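Local structure of Dot/Icm T4SS effector (6VVE) at residues I113-F118 with G208-D213; W232-N237 with I250-P255; H273-F278 with G282-P287. The protein acts as a Legionella pneumophila effector kinase that binds ADP and manganese and is activated by inositol hexakisphosphate from the host cell. All coordinates share one frame; numbering follows the deposited sequence.

Contact 1. Residues I113-F118 with G208-D213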
loop_
_atom_site.group_PDB
_atom_site.type_symbol
_atom_site.label_atom_id
_atom_site.label_comp_id
_atom_site.label_asym_id
_atom_site.label_seq_id
_atom_site.Cartn_x
_atom_site.Cartn_y
_atom_site.Cartn_z
ATOM N N ILE A 113 -3.631 3.070 10.895
ATOM C CA ILE A 113 -5.026 3.494 10.964
ATOM C C ILE A 113 -5.224 4.768 10.151
ATOM O O ILE A 113 -6.154 4.873 9.342
ATOM C CB ILE A 113 -5.459 3.682 12.429
ATOM C CG1 ILE A 113 -5.490 2.342 13.163
ATOM C CG2 ILE A 113 -6.811 4.367 12.487
ATOM C CD1 ILE A 113 -5.471 2.456 14.662
ATOM N N GLU A 114 -4.350 5.756 10.353
ATOM C CA GLU A 114 -4.430 6.985 9.567
ATOM C C GLU A 114 -4.293 6.684 8.082
ATOM O O GLU A 114 -5.004 7.260 7.251
ATOM C CB GLU A 114 -3.351 7.964 10.020
ATOM C CG GLU A 114 -3.520 8.440 11.461
ATOM C CD GLU A 114 -2.396 9.345 11.909
ATOM O OE1 GLU A 114 -1.232 9.077 11.555
ATOM O OE2 GLU A 114 -2.680 10.351 12.599
ATOM N N GLN A 115 -3.388 5.770 7.726
ATOM C CA GLN A 115 -3.204 5.432 6.319
ATOM C C GLN A 115 -4.426 4.708 5.771
ATOM O O GLN A 115 -4.813 4.917 4.616
ATOM C CB GLN A 115 -1.934 4.595 6.150
ATOM C CG GLN A 115 -0.661 5.412 6.413
ATOM C CD GLN A 115 0.566 4.551 6.605
ATOM O OE1 GLN A 115 0.562 3.353 6.317
ATOM N NE2 GLN A 115 1.633 5.162 7.093
ATOM N N GLN A 116 -5.050 3.859 6.588
ATOM C CA GLN A 116 -6.305 3.235 6.183
ATOM C C GLN A 116 -7.360 4.291 5.872
ATOM O O GLN A 116 -8.096 4.176 4.883
ATOM C CB GLN A 116 -6.798 2.294 7.279
ATOM C CG GLN A 116 -7.951 1.384 6.862
ATOM C CD GLN A 116 -7.469 0.129 6.144
ATOM O OE1 GLN A 116 -6.812 0.203 5.110
ATOM N NE2 GLN A 116 -7.780 -1.025 6.708
ATOM N N PHE A 117 -7.448 5.334 6.702
ATOM C CA PHE A 117 -8.415 6.396 6.434
ATOM C C PHE A 117 -8.088 7.130 5.139
ATOM O O PHE A 117 -8.989 7.476 4.366
ATOM C CB PHE A 117 -8.469 7.387 7.601
ATOM C CG PHE A 117 -9.423 6.981 8.689
ATOM C CD1 PHE A 117 -10.782 7.236 8.562
ATOM C CD2 PHE A 117 -8.967 6.340 9.828
ATOM C CE1 PHE A 117 -11.669 6.865 9.556
ATOM C CE2 PHE A 117 -9.848 5.954 10.820
ATOM C CZ PHE A 117 -11.201 6.215 10.685
ATOM N N PHE A 118 -6.803 7.384 4.886
ATOM C CA PHE A 118 -6.408 7.954 3.602
ATOM C C PHE A 118 -6.902 7.081 2.455
ATOM O O PHE A 118 -7.496 7.579 1.490
ATOM C CB PHE A 118 -4.887 8.111 3.534
ATOM C CG PHE A 118 -4.385 8.529 2.177
ATOM C CD1 PHE A 118 -4.145 7.583 1.184
ATOM C CD2 PHE A 118 -4.160 9.864 1.892
ATOM C CE1 PHE A 118 -3.701 7.966 -0.063
ATOM C CE2 PHE A 118 -3.706 10.252 0.638
ATOM C CZ PHE A 118 -3.477 9.304 -0.334
ATOM N N GLY A 208 4.542 -2.806 8.332
ATOM C CA GLY A 208 5.145 -1.596 8.838
ATOM C C GLY A 208 4.448 -0.325 8.403
ATOM O O GLY A 208 4.944 0.768 8.700
ATOM N N GLY A 209 3.323 -0.429 7.711
ATOM C CA GLY A 209 2.688 0.732 7.129
ATOM C C GLY A 209 3.438 1.215 5.899
ATOM O O GLY A 209 4.472 0.677 5.497
ATOM N N PHE A 210 2.890 2.257 5.285
ATOM C CA PHE A 210 3.550 2.850 4.134
ATOM C C PHE A 210 4.743 3.690 4.582
ATOM O O PHE A 210 4.805 4.173 5.713
ATOM C CB PHE A 210 2.587 3.720 3.329
ATOM C CG PHE A 210 1.436 2.969 2.743
ATOM C CD1 PHE A 210 1.637 2.054 1.733
ATOM C CD2 PHE A 210 0.143 3.195 3.194
ATOM C CE1 PHE A 210 0.566 1.365 1.185
ATOM C CE2 PHE A 210 -0.918 2.512 2.657
ATOM C CZ PHE A 210 -0.704 1.594 1.648
ATOM N N ARG A 211 5.699 3.849 3.677
ATOM C CA ARG A 211 6.773 4.804 3.885
ATOM C C ARG A 211 6.295 6.206 3.536
ATOM O O ARG A 211 5.342 6.396 2.767
ATOM C CB ARG A 211 7.998 4.438 3.049
ATOM C CG ARG A 211 8.757 3.224 3.563
ATOM C CD ARG A 211 9.999 2.975 2.716
ATOM N NE ARG A 211 10.698 1.749 3.095
ATOM C CZ ARG A 211 11.737 1.246 2.434
ATOM N NH1 ARG A 211 12.203 1.862 1.353
ATOM N NH2 ARG A 211 12.308 0.124 2.853
ATOM N N TYR A 212 6.969 7.197 4.117
ATOM C CA TYR A 212 6.688 8.598 3.842
ATOM C C TYR A 212 7.902 9.403 4.270
ATOM O O TYR A 212 8.694 8.959 5.106
ATOM C CB TYR A 212 5.423 9.073 4.571
ATOM C CG TYR A 212 5.400 8.711 6.041
ATOM C CD1 TYR A 212 5.931 9.562 6.988
ATOM C CD2 TYR A 212 4.865 7.505 6.470
ATOM C CE1 TYR A 212 5.915 9.232 8.332
ATOM C CE2 TYR A 212 4.857 7.166 7.808
ATOM C CZ TYR A 212 5.392 8.027 8.731
ATOM O OH TYR A 212 5.373 7.705 10.071
ATOM N N ASP A 213 8.035 10.595 3.700
ATOM C CA ASP A 213 9.184 11.431 4.008
ATOM C C ASP A 213 9.028 12.069 5.385
ATOM O O ASP A 213 7.933 12.500 5.768
ATOM C CB ASP A 213 9.364 12.521 2.956
ATOM C CG ASP A 213 10.682 13.264 3.126
ATOM O OD1 ASP A 213 11.751 12.635 2.914
ATOM O OD2 ASP A 213 10.646 14.450 3.482
HETATM O O HOH W 1 4.225 3.742 8.155
#
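Gln-115 joins helix 102-121 to the loop around Phe-210 and carries the contact, its amide on the loop backbone and its aliphatic stem on the phenylalanine ring. The helix follows the strand that holds the ADP-pocket residue Lys-94, and the loop begins shortly after Asp-205 of the same pocket; these positions are consistent with the αC helix and the start of the activation segment in protein kinases. Gln-115 leaves the helix with CG anti to its carbonyl carbon (chi1 -69°) and runs extended beyond that, carrying the amide to the loop. There OE1 accepts the Phe-210 N-H at 2.8 Å, an almost straight bond (175° at the hydrogen), with the donor tilted out of the carbonyl plane. Gly-209, at positive phi, brings its CA to 3.5 Å from the same OE1. The Phe-210 side chain slides past the glutamine in the opposite direction, so that Gln-115 CG lies at the ring edge and OE1 comes within 3.2 Å of CD2. On the amide's other branch, NE2 stands 3.9 Å from Tyr-212 CE2 and gives a hydrogen to a water, which donates to Gly-208 O. Beyond the pair, Phe-128 meets the Phe-210 ring edge-to-face and Tyr-177 packs on Gln-115. The bond from Phe-210 N-H to OE1 decides the amide's flip, leaving the amide NH2 to give a hydrogen to the water, and a buried peptide nitrogen of the loop is satisfied by the helix.

Contact 2. Residues W232-N237 with I250-P255; sequences WLYVYN and IDWRVP
Trp-252 lays its indole against helix 231-239, with Asn-237 and Tyr-234 as its partners there. It sits at the turn that leads into helix 253-262, so the contact packs the entrance of one helix on the flank of another, both in what is probably the C-lobe of the kinase. CG lodged between the backbone N and the carbonyl carbon (chi1 51°) swings the indole toward helix 231-239. Asn-237 CB lies over one face in a CH-pi contact, 3.4 Å from the centroid of the five-membered ring and almost on its normal. The opposite face takes CG of Arg-253. Further along, the six-membered ring crosses the Tyr-234 side chain at about a right angle; CZ3 comes to 3.8 Å from Tyr-234 CD1, while CH2 reaches the backbone at CA.

The polar ends are tied down separately. Asn-237 ND2 donates back to Leu-233 O at 3.0 Å, joining the helical N-H of Asn-237 on that acceptor but from the opposite face of its plane, and OD1 takes the N-H of Ser-285. The Tyr-234 hydroxyl is hydrogen-bonded to that of Tyr-260. On the Arg-253 side of the indole, Asp-251 OD1 receives Arg-253 N as a capping bond and Arg-253 NH1 in a salt bridge at 3.1 Å, which holds the arginine along the indole, with Trp-252 CZ2 3.5 Å above the guanidinium plane. At the ring edge a water lies in plane, accepting from Trp-252 NE1 at 2.9 Å and donating to Asn-237 O at 3.2 Å.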
loop_
_atom_site.group_PDB
_atom_site.type_symbol
_atom_site.label_atom_id
_atom_site.label_comp_id
_atom_site.label_asym_id
_atom_site.label_seq_id
_atom_site.Cartn_x
_atom_site.Cartn_y
_atom_site.Cartn_z
ATOM N N TRP A 232 4.857 3.703 -8.675
ATOM C CA TRP A 232 3.812 3.187 -9.553
ATOM C C TRP A 232 4.317 3.002 -10.979
ATOM O O TRP A 232 3.927 2.051 -11.670
ATOM C CB TRP A 232 2.619 4.150 -9.547
ATOM C CG TRP A 232 2.981 5.491 -10.102
ATOM C CD1 TRP A 232 3.532 6.539 -9.419
ATOM C CD2 TRP A 232 2.829 5.929 -11.455
ATOM N NE1 TRP A 232 3.737 7.604 -10.271
ATOM C CE2 TRP A 232 3.312 7.250 -11.526
ATOM C CE3 TRP A 232 2.347 5.328 -12.617
ATOM C CZ2 TRP A 232 3.303 7.984 -12.710
ATOM C CZ3 TRP A 232 2.337 6.065 -13.798
ATOM C CH2 TRP A 232 2.815 7.372 -13.832
ATOM N N LEU A 233 5.183 3.909 -11.441
ATOM C CA LEU A 233 5.674 3.832 -12.813
ATOM C C LEU A 233 6.601 2.643 -12.999
ATOM O O LEU A 233 6.570 1.987 -14.056
ATOM C CB LEU A 233 6.385 5.131 -13.176
ATOM C CG LEU A 233 6.900 5.288 -14.602
ATOM C CD1 LEU A 233 5.749 5.368 -15.585
ATOM C CD2 LEU A 233 7.795 6.530 -14.709
ATOM N N TYR A 234 7.434 2.350 -11.992
ATOM C CA TYR A 234 8.358 1.224 -12.106
ATOM C C TYR A 234 7.599 -0.095 -12.223
ATOM O O TYR A 234 7.951 -0.959 -13.039
ATOM C CB TYR A 234 9.288 1.163 -10.896
ATOM C CG TYR A 234 10.003 2.449 -10.543
ATOM C CD1 TYR A 234 10.167 3.468 -11.476
ATOM C CD2 TYR A 234 10.547 2.628 -9.276
ATOM C CE1 TYR A 234 10.816 4.639 -11.146
ATOM C CE2 TYR A 234 11.218 3.791 -8.939
ATOM C CZ TYR A 234 11.335 4.798 -9.870
ATOM O OH TYR A 234 11.987 5.952 -9.516
ATOM N N VAL A 235 6.556 -0.268 -11.406
ATOM C CA VAL A 235 5.769 -1.496 -11.449
ATOM C C VAL A 235 5.148 -1.678 -12.829
ATOM O O VAL A 235 5.242 -2.754 -13.441
ATOM C CB VAL A 235 4.696 -1.484 -10.344
ATOM C CG1 VAL A 235 3.819 -2.719 -10.444
ATOM C CG2 VAL A 235 5.343 -1.389 -8.967
ATOM N N TYR A 236 4.511 -0.626 -13.347
ATOM C CA TYR A 236 3.808 -0.759 -14.617
ATOM C C TYR A 236 4.770 -1.061 -15.762
ATOM O O TYR A 236 4.513 -1.943 -16.588
ATOM C CB TYR A 236 3.015 0.504 -14.926
ATOM C CG TYR A 236 2.111 0.324 -16.120
ATOM C CD1 TYR A 236 0.866 -0.282 -15.987
ATOM C CD2 TYR A 236 2.496 0.757 -17.383
ATOM C CE1 TYR A 236 0.032 -0.453 -17.081
ATOM C CE2 TYR A 236 1.663 0.598 -18.479
ATOM C CZ TYR A 236 0.440 -0.017 -18.322
ATOM O OH TYR A 236 -0.389 -0.194 -19.405
ATOM N N ASN A 237 5.880 -0.321 -15.834
ATOM C CA ASN A 237 6.814 -0.500 -16.945
ATOM C C ASN A 237 7.534 -1.839 -16.868
ATOM O O ASN A 237 7.876 -2.407 -17.903
ATOM C CB ASN A 237 7.826 0.645 -16.978
ATOM C CG ASN A 237 7.286 1.869 -17.691
ATOM O OD1 ASN A 237 7.599 2.110 -18.861
ATOM N ND2 ASN A 237 6.458 2.643 -16.999
ATOM N N ILE A 250 11.692 -1.923 -24.752
ATOM C CA ILE A 250 12.566 -0.778 -24.542
ATOM C C ILE A 250 12.975 -0.731 -23.077
ATOM O O ILE A 250 12.160 -0.981 -22.181
ATOM C CB ILE A 250 11.866 0.531 -24.964
ATOM C CG1 ILE A 250 11.518 0.494 -26.464
ATOM C CG2 ILE A 250 12.730 1.737 -24.641
ATOM C CD1 ILE A 250 12.686 0.181 -27.367
ATOM N N ASP A 251 14.236 -0.387 -22.823
ATOM C CA ASP A 251 14.722 -0.251 -21.453
ATOM C C ASP A 251 14.331 1.133 -20.951
ATOM O O ASP A 251 15.095 2.097 -21.053
ATOM C CB ASP A 251 16.229 -0.465 -21.371
ATOM C CG ASP A 251 16.711 -0.615 -19.920
ATOM O OD1 ASP A 251 15.868 -0.465 -19.013
ATOM O OD2 ASP A 251 17.913 -0.893 -19.700
ATOM N N TRP A 252 13.119 1.220 -20.400
ATOM C CA TRP A 252 12.613 2.461 -19.824
ATOM C C TRP A 252 13.504 3.015 -18.722
ATOM O O TRP A 252 13.400 4.202 -18.390
ATOM C CB TRP A 252 11.217 2.210 -19.249
ATOM C CG TRP A 252 11.163 1.021 -18.321
ATOM C CD1 TRP A 252 11.004 -0.282 -18.669
ATOM C CD2 TRP A 252 11.278 1.042 -16.893
ATOM N NE1 TRP A 252 11.017 -1.082 -17.546
ATOM C CE2 TRP A 252 11.180 -0.288 -16.445
ATOM C CE3 TRP A 252 11.461 2.061 -15.949
ATOM C CZ2 TRP A 252 11.242 -0.630 -15.094
ATOM C CZ3 TRP A 252 11.520 1.720 -14.609
ATOM C CH2 TRP A 252 11.414 0.385 -14.199
ATOM N N ARG A 253 14.381 2.192 -18.147
ATOM C CA ARG A 253 15.187 2.661 -17.024
ATOM C C ARG A 253 16.237 3.671 -17.459
ATOM O O ARG A 253 16.635 4.523 -16.662
ATOM C CB ARG A 253 15.860 1.474 -16.336
ATOM C CG ARG A 253 14.898 0.396 -15.909
ATOM C CD ARG A 253 15.637 -0.793 -15.293
ATOM N NE ARG A 253 14.712 -1.894 -15.021
ATOM C CZ ARG A 253 14.263 -2.742 -15.939
ATOM N NH1 ARG A 253 14.648 -2.626 -17.203
ATOM N NH2 ARG A 253 13.427 -3.711 -15.590
ATOM N N VAL A 254 16.709 3.585 -18.698
ATOM C CA VAL A 254 17.820 4.417 -19.158
ATOM C C VAL A 254 17.419 5.890 -19.167
ATOM O O VAL A 254 18.117 6.720 -18.561
ATOM C CB VAL A 254 18.303 3.964 -20.546
ATOM C CG1 VAL A 254 19.373 4.919 -21.084
ATOM C CG2 VAL A 254 18.856 2.537 -20.475
ATOM N N PRO A 255 16.340 6.278 -19.844
ATOM C CA PRO A 255 15.959 7.700 -19.822
ATOM C C PRO A 255 15.566 8.183 -18.438
ATOM O O PRO A 255 15.848 9.340 -18.095
ATOM C CB PRO A 255 14.777 7.778 -20.803
ATOM C CG PRO A 255 14.233 6.376 -20.861
ATOM C CD PRO A 255 15.443 5.471 -20.698
HETATM O O HOH W 2 10.625 -3.925 -18.201
#

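Contact 3. Residues H273-F278 with G282-P287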
loop_
_atom_site.group_PDB
_atom_site.type_symbol
_atom_site.label_atom_id
_atom_site.label_comp_id
_atom_site.label_asym_id
_atom_site.label_seq_id
_atom_site.Cartn_x
_atom_site.Cartn_y
_atom_site.Cartn_z
ATOM N N HIS A 273 4.595 16.891 -17.897
ATOM C CA HIS A 273 5.156 17.118 -19.225
ATOM C C HIS A 273 6.298 16.146 -19.518
ATOM O O HIS A 273 6.500 15.752 -20.672
ATOM C CB HIS A 273 5.631 18.566 -19.367
ATOM C CG HIS A 273 6.813 18.906 -18.513
ATOM N ND1 HIS A 273 6.691 19.409 -17.233
ATOM C CD2 HIS A 273 8.143 18.825 -18.760
ATOM C CE1 HIS A 273 7.895 19.618 -16.729
ATOM N NE2 HIS A 273 8.793 19.272 -17.634
ATOM N N THR A 274 7.059 15.760 -18.495
ATOM C CA THR A 274 8.097 14.756 -18.689
ATOM C C THR A 274 7.479 13.403 -19.020
ATOM O O THR A 274 7.922 12.720 -19.946
ATOM C CB THR A 274 8.976 14.654 -17.440
ATOM O OG1 THR A 274 9.576 15.922 -17.161
ATOM C CG2 THR A 274 10.077 13.615 -17.640
ATOM N N LEU A 275 6.454 12.999 -18.268
ATOM C CA LEU A 275 5.804 11.718 -18.521
ATOM C C LEU A 275 5.224 11.676 -19.931
ATOM O O LEU A 275 5.394 10.690 -20.660
ATOM C CB LEU A 275 4.707 11.471 -17.480
ATOM C CG LEU A 275 5.161 11.225 -16.045
ATOM C CD1 LEU A 275 4.006 11.394 -15.081
ATOM C CD2 LEU A 275 5.771 9.858 -15.899
ATOM N N LEU A 276 4.539 12.749 -20.336
ATOM C CA LEU A 276 3.941 12.776 -21.667
ATOM C C LEU A 276 5.010 12.788 -22.750
ATOM O O LEU A 276 4.853 12.134 -23.784
ATOM C CB LEU A 276 3.030 13.990 -21.811
ATOM C CG LEU A 276 1.541 13.719 -22.051
ATOM C CD1 LEU A 276 0.820 15.026 -22.380
ATOM C CD2 LEU A 276 1.307 12.705 -23.160
ATOM N N ARG A 277 6.091 13.543 -22.539
ATOM C CA ARG A 277 7.175 13.576 -23.519
ATOM C C ARG A 277 7.810 12.198 -23.673
ATOM O O ARG A 277 7.945 11.683 -24.790
ATOM C CB ARG A 277 8.220 14.613 -23.099
ATOM C CG ARG A 277 9.490 14.629 -23.940
ATOM C CD ARG A 277 9.196 14.916 -25.403
ATOM N NE ARG A 277 8.505 16.186 -25.586
ATOM C CZ ARG A 277 7.994 16.602 -26.742
ATOM N NH1 ARG A 277 8.100 15.845 -27.828
ATOM N NH2 ARG A 277 7.378 17.778 -26.809
ATOM N N PHE A 278 8.215 11.587 -22.558
ATOM C CA PHE A 278 8.798 10.251 -22.619
ATOM C C PHE A 278 7.809 9.247 -23.212
ATOM O O PHE A 278 8.194 8.370 -23.994
ATOM C CB PHE A 278 9.239 9.804 -21.228
ATOM C CG PHE A 278 10.503 10.472 -20.735
ATOM C CD1 PHE A 278 11.172 11.410 -21.509
ATOM C CD2 PHE A 278 11.016 10.160 -19.491
ATOM C CE1 PHE A 278 12.331 12.011 -21.053
ATOM C CE2 PHE A 278 12.181 10.762 -19.027
ATOM C CZ PHE A 278 12.835 11.677 -19.804
ATOM N N GLY A 282 8.084 7.038 -26.917
ATOM C CA GLY A 282 8.209 5.601 -26.818
ATOM C C GLY A 282 9.201 5.127 -25.785
ATOM O O GLY A 282 9.658 3.979 -25.865
ATOM N N LEU A 283 9.539 5.971 -24.805
ATOM C CA LEU A 283 10.544 5.634 -23.809
ATOM C C LEU A 283 9.960 4.935 -22.589
ATOM O O LEU A 283 10.641 4.106 -21.976
ATOM C CB LEU A 283 11.274 6.899 -23.352
ATOM C CG LEU A 283 11.945 7.730 -24.450
ATOM C CD1 LEU A 283 12.710 8.888 -23.820
ATOM C CD2 LEU A 283 12.855 6.876 -25.300
ATOM N N ILE A 284 8.729 5.267 -22.211
ATOM C CA ILE A 284 8.067 4.682 -21.060
ATOM C C ILE A 284 6.653 4.283 -21.464
ATOM O O ILE A 284 6.103 4.753 -22.463
ATOM C CB ILE A 284 8.021 5.642 -19.852
ATOM C CG1 ILE A 284 7.210 6.896 -20.193
ATOM C CG2 ILE A 284 9.417 6.029 -19.431
ATOM C CD1 ILE A 284 6.935 7.794 -18.991
ATOM N N SER A 285 6.067 3.411 -20.661
ATOM C CA SER A 285 4.668 3.028 -20.784
ATOM C C SER A 285 3.852 3.727 -19.704
ATOM O O SER A 285 4.374 4.151 -18.669
ATOM C CB SER A 285 4.507 1.508 -20.661
ATOM O OG SER A 285 5.234 0.858 -21.681
ATOM N N LEU A 286 2.553 3.828 -19.948
ATOM C CA LEU A 286 1.629 4.425 -19.000
ATOM C C LEU A 286 0.335 3.618 -19.012
ATOM O O LEU A 286 -0.063 3.113 -20.064
ATOM C CB LEU A 286 1.321 5.889 -19.350
ATOM C CG LEU A 286 2.477 6.878 -19.314
ATOM C CD1 LEU A 286 2.020 8.224 -19.858
ATOM C CD2 LEU A 286 3.020 7.024 -17.910
ATOM N N PRO A 287 -0.324 3.489 -17.861
ATOM C CA PRO A 287 -1.662 2.874 -17.863
ATOM C C PRO A 287 -2.550 3.558 -18.888
ATOM O O PRO A 287 -2.463 4.768 -19.101
ATOM C CB PRO A 287 -2.159 3.099 -16.429
ATOM C CG PRO A 287 -0.901 3.192 -15.614
ATOM C CD PRO A 287 0.101 3.887 -16.505
#
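Phe-278 and Leu-283 meet across a Schellman motif that ends helix 272-280. Gly-282, at positive phi, turns the chain back, and Leu-283 N donates to Phe-278 O at 2.9 Å with an angle of 159° at the hydrogen. The following residues then run along the side of the helix they have just left, toward helix 288-299.

The buried side is made by Leu-275, Ile-284 and Leu-286. Ile-284 CG1 sits between the backbone N and the carbonyl carbon (chi1 62°), and that branch touches the helix: CG1 is 3.7 Å from Phe-278 CB, and CD1 goes on to lie 3.7 Å from Leu-275 O and 3.9 Å from Leu-275 CD2, the two side chains crossing at about a right angle. Ile-256 and Asn-237 also touch this isoleucine, so three helices share it. One step further on the fit is slacker: the nearest approach is Leu-286 CD1 to Leu-275 O, 4.3 Å, though Leu-286 also rests on Leu-233 and Leu-294.

The side nearer solvent is different. Phe-278 and Leu-283 are both partly exposed, yet they meet just as closely, Leu-283 CD1 leaning on the phenyl ring at CD1 (3.8 Å). Thr-274 CG2 lies over one ring face, offset toward the rim, and Pro-255 touches Leu-283 from helix 253-262. The Leu-283 N to Phe-278 O bond and the left-handed Gly-282 together end the helix, while Leu-283, Ile-284 and Leu-286 pack on Phe-278 and Leu-275 and hold the returning chain there, chiefly through dispersion and the exclusion of water.

In the fold
Contacts 2 and 3 are neighbours, with centres about 9 Å apart, and they touch: Asn-237 and Ser-285 link them, and the backbone O of Leu-283 packs on Trp-252 CB. Together they tie helices 231-239, 253-262 and 272-280. Contact 1 stands apart, its centre about 25 Å from that of contact 2 and 28 Å from that of contact 3. It is nearest the middle of the chain, and its Gly-209 lies about 12 Å from the bound ADP. Its chemistry is mainly polar, an amide serving a loop in the interior. Contact 2, also buried, relies on an indole face, whereas contact 3, partly open to solvent, combines a Schellman helix end with aliphatic packing.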